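Local atomic coordinates of pectate lyase (Cellvibrio cellulosa, PDB entry 1GXO), a protein that probably cleaves polygalacturonic acid by anti-beta-elimination, its family 10 polysaccharide lyase catalytic module binding trigalacturonic acid and calcium. Residues Arg250-Gly255 with Lys275-Phe280. The protein carries 1 engineered substitution. Residues are numbered along the deposited sequence; the frame is centred on the assembly and turned at random.
Sequences RTYLEG and KMWYRF. With ADA (alpha-D-galactopyranuronic acid), chain B.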
loop_
_atom_site.group_PDB
_atom_site.type_symbol
_atom_site.label_atom_id
_atom_site.label_comp_id
_atom_site.label_asym_id
_atom_site.label_seq_id
_atom_site.Cartn_x
_atom_site.Cartn_y
_atom_site.Cartn_z
ATOM N N ARG A 250 -0.205 -24.010 1.749
ATOM C CA ARG A 250 -1.253 -23.777 2.754
ATOM C C ARG A 250 -1.834 -22.383 2.567
ATOM O O ARG A 250 -2.756 -21.963 3.272
ATOM C CB ARG A 250 -0.675 -23.859 4.169
ATOM C CG ARG A 250 -0.086 -25.187 4.535
ATOM C CD ARG A 250 -1.104 -26.304 4.744
ATOM N NE ARG A 250 -0.755 -27.171 5.872
ATOM C CZ ARG A 250 -1.294 -27.049 7.073
ATOM N NH1 ARG A 250 -2.219 -26.114 7.287
ATOM N NH2 ARG A 250 -0.923 -27.863 8.055
ATOM N N THR A 251 -1.261 -21.661 1.629
ATOM C CA THR A 251 -1.678 -20.308 1.407
ATOM C C THR A 251 -2.250 -20.188 0.014
ATOM O O THR A 251 -3.344 -19.683 -0.154
ATOM C CB THR A 251 -0.490 -19.368 1.609
ATOM O OG1 THR A 251 -0.156 -19.332 2.998
ATOM C CG2 THR A 251 -0.856 -17.928 1.272
ATOM N N TYR A 252 -1.514 -20.634 -0.993
ATOM C CA TYR A 252 -1.996 -20.451 -2.335
ATOM C C TYR A 252 -2.783 -21.655 -2.767
ATOM O O TYR A 252 -2.557 -22.760 -2.274
ATOM C CB TYR A 252 -0.864 -20.132 -3.313
ATOM C CG TYR A 252 0.176 -21.221 -3.434
ATOM C CD1 TYR A 252 -0.089 -22.389 -4.144
ATOM C CD2 TYR A 252 1.439 -21.065 -2.861
ATOM C CE1 TYR A 252 0.862 -23.382 -4.260
ATOM C CE2 TYR A 252 2.407 -22.042 -2.986
ATOM C CZ TYR A 252 2.114 -23.204 -3.684
ATOM O OH TYR A 252 3.048 -24.220 -3.803
ATOM N N LEU A 253 -3.745 -21.401 -3.648
ATOM C CA LEU A 253 -4.518 -22.418 -4.355
ATOM C C LEU A 253 -3.686 -22.887 -5.569
ATOM O O LEU A 253 -3.142 -22.047 -6.291
ATOM C CB LEU A 253 -5.826 -21.770 -4.822
ATOM C CG LEU A 253 -7.102 -22.586 -5.041
ATOM C CD1 LEU A 253 -7.312 -23.603 -3.917
ATOM C CD2 LEU A 253 -8.319 -21.657 -5.200
ATOM N N GLU A 254 -3.546 -24.199 -5.760
ATOM C CA GLU A 254 -2.751 -24.757 -6.864
ATOM C C GLU A 254 -3.637 -25.262 -7.986
ATOM O O GLU A 254 -4.627 -25.941 -7.734
ATOM C CB GLU A 254 -1.924 -25.936 -6.404
ATOM C CG GLU A 254 -1.173 -25.743 -5.107
ATOM C CD GLU A 254 -0.206 -26.881 -4.864
ATOM O OE1 GLU A 254 0.511 -27.232 -5.838
ATOM O OE2 GLU A 254 -0.175 -27.421 -3.726
ATOM N N GLY A 255 -3.248 -24.969 -9.223
ATOM C CA GLY A 255 -4.070 -25.288 -10.378
ATOM C C GLY A 255 -5.309 -24.413 -10.515
ATOM O O GLY A 255 -6.339 -24.861 -11.011
ATOM N N LYS A 275 -1.135 -20.497 -9.929
ATOM C CA LYS A 275 -1.456 -20.377 -8.500
ATOM C C LYS A 275 -2.389 -19.216 -8.247
ATOM O O LYS A 275 -2.294 -18.180 -8.908
ATOM C CB LYS A 275 -0.195 -20.118 -7.671
ATOM C CG LYS A 275 0.832 -21.219 -7.698
ATOM C CD LYS A 275 1.982 -20.875 -6.766
ATOM C CE LYS A 275 3.101 -21.929 -6.818
ATOM N NZ LYS A 275 3.498 -22.283 -8.214
ATOM N N MET A 276 -3.268 -19.371 -7.258
ATOM C CA MET A 276 -4.102 -18.258 -6.813
ATOM C C MET A 276 -3.930 -17.943 -5.337
ATOM O O MET A 276 -3.802 -18.846 -4.498
ATOM C CB MET A 276 -5.587 -18.504 -7.108
ATOM C CG MET A 276 -6.403 -17.206 -7.072
ATOM S SD MET A 276 -8.145 -17.504 -6.939
ATOM C CE MET A 276 -8.291 -17.844 -5.156
ATOM N N TRP A 277 -3.933 -16.649 -5.024
ATOM C CA TRP A 277 -3.958 -16.222 -3.627
ATOM C C TRP A 277 -5.291 -15.567 -3.311
ATOM O O TRP A 277 -5.826 -14.833 -4.115
ATOM C CB TRP A 277 -2.801 -15.274 -3.311
ATOM C CG TRP A 277 -1.437 -15.953 -3.315
ATOM C CD1 TRP A 277 -0.733 -16.416 -2.232
ATOM C CD2 TRP A 277 -0.618 -16.215 -4.464
ATOM N NE1 TRP A 277 0.477 -16.918 -2.646
ATOM C CE2 TRP A 277 0.563 -16.839 -4.008
ATOM C CE3 TRP A 277 -0.763 -15.981 -5.842
ATOM C CZ2 TRP A 277 1.591 -17.234 -4.872
ATOM C CZ3 TRP A 277 0.257 -16.386 -6.706
ATOM C CH2 TRP A 277 1.421 -17.004 -6.212
ATOM N N TYR A 278 -5.814 -15.856 -2.129
ATOM C CA TYR A 278 -7.030 -15.227 -1.659
ATOM C C TYR A 278 -6.739 -13.806 -1.245
ATOM O O TYR A 278 -5.605 -13.487 -0.872
ATOM C CB TYR A 278 -7.626 -16.028 -0.492
ATOM C CG TYR A 278 -8.260 -17.334 -0.920
ATOM C CD1 TYR A 278 -9.603 -17.384 -1.295
ATOM C CD2 TYR A 278 -7.526 -18.528 -0.935
ATOM C CE1 TYR A 278 -10.204 -18.584 -1.663
ATOM C CE2 TYR A 278 -8.120 -19.745 -1.311
ATOM C CZ TYR A 278 -9.461 -19.760 -1.673
ATOM O OH TYR A 278 -10.084 -20.933 -2.088
ATOM N N ARG A 279 -7.756 -12.951 -1.349
ATOM C CA ARG A 279 -7.705 -11.578 -0.847
ATOM C C ARG A 279 -7.594 -11.542 0.679
ATOM O O ARG A 279 -6.865 -10.717 1.230
ATOM C CB ARG A 279 -8.961 -10.786 -1.290
ATOM C CG ARG A 279 -8.955 -9.292 -0.906
ATOM C CD ARG A 279 -7.918 -8.500 -1.648
ATOM N NE ARG A 279 -8.000 -7.030 -1.561
ATOM C CZ ARG A 279 -8.635 -6.259 -2.440
ATOM N NH1 ARG A 279 -9.307 -6.796 -3.440
ATOM N NH2 ARG A 279 -8.610 -4.941 -2.319
ATOM N N PHE A 280 -8.342 -12.425 1.340
ATOM C CA PHE A 280 -8.426 -12.482 2.804
ATOM C C PHE A 280 -8.209 -13.918 3.294
ATOM O O PHE A 280 -8.883 -14.839 2.825
ATOM C CB PHE A 280 -9.814 -12.052 3.297
ATOM C CG PHE A 280 -10.234 -10.670 2.853
ATOM C CD1 PHE A 280 -11.066 -10.504 1.740
ATOM C CD2 PHE A 280 -9.831 -9.542 3.570
ATOM C CE1 PHE A 280 -11.453 -9.250 1.323
ATOM C CE2 PHE A 280 -10.217 -8.264 3.167
ATOM C CZ PHE A 280 -11.040 -8.106 2.049
HETATM C C1 ADA B . -12.546 -0.744 -6.111
HETATM C C2 ADA B . -12.559 -1.072 -7.619
HETATM C C3 ADA B . -12.855 -2.584 -7.815
HETATM C C4 ADA B . -11.822 -3.433 -7.059
HETATM C C5 ADA B . -11.881 -2.996 -5.582
HETATM C C6 ADA B . -10.886 -3.812 -4.747
HETATM O O2 ADA B . -13.499 -0.280 -8.324
HETATM O O3 ADA B . -12.986 -2.953 -9.184
HETATM O O4 ADA B . -10.557 -3.144 -7.648
HETATM O O5 ADA B . -11.615 -1.596 -5.482
HETATM O O6B ADA B . -10.899 -5.038 -4.868
HETATM O O6A ADA B . -10.135 -3.223 -3.969
#
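L253 and M276 pair through two backbone hydrogen bonds, L253 N to M276 O at 2.7 Å and M276 N to L253 O at 2.8 Å. With N-H...O angles of 160° and 164°, both are nearly straight, as expected of an antiparallel hydrogen-bonded pair. The L253 and M276 side chains lie side by side on one face of this ladder. CD2 of L253 meets M276 CE at 3.8 Å and also approaches Y278 OH, while M276 CE sits over the centre of the Y278 ring, and I268 of strand 268-271 touches all three. In fold terms, the loop following helix 233-246 pairs here with strand 274-278 within the pectic acid lyase catalytic module, and strand 315-316 is that strand's antiparallel neighbour in the sheet. K275 points to the opposite face, where its chain meets the ring of Y252. The lysine chain runs extended as far as CE, which lays CD squarely over the phenol, 3.6 Å from the ring centroid and 7° off its normal: a CH-pi contact. Its ammonium NZ ends farther out, 5.2 Å from that centroid, so any cation-pi attraction is weak at most. Y252 CB, in turn, lies over the five-membered ring of W277, 3.7 Å from its centroid, and the indole edge receives T251 CG2. Bonds from W277 NE1 to F246 O and from T251 OG1 to W245 O tie these side chains to the last two residues of helix 233-246. Just past the strand, R279 enters the glycan pocket: NH1 and NH2 each donate a 2.8 Å bond to the galacturonate carboxylate, to O6B and O6A respectively, and NH1 also bonds S313 O.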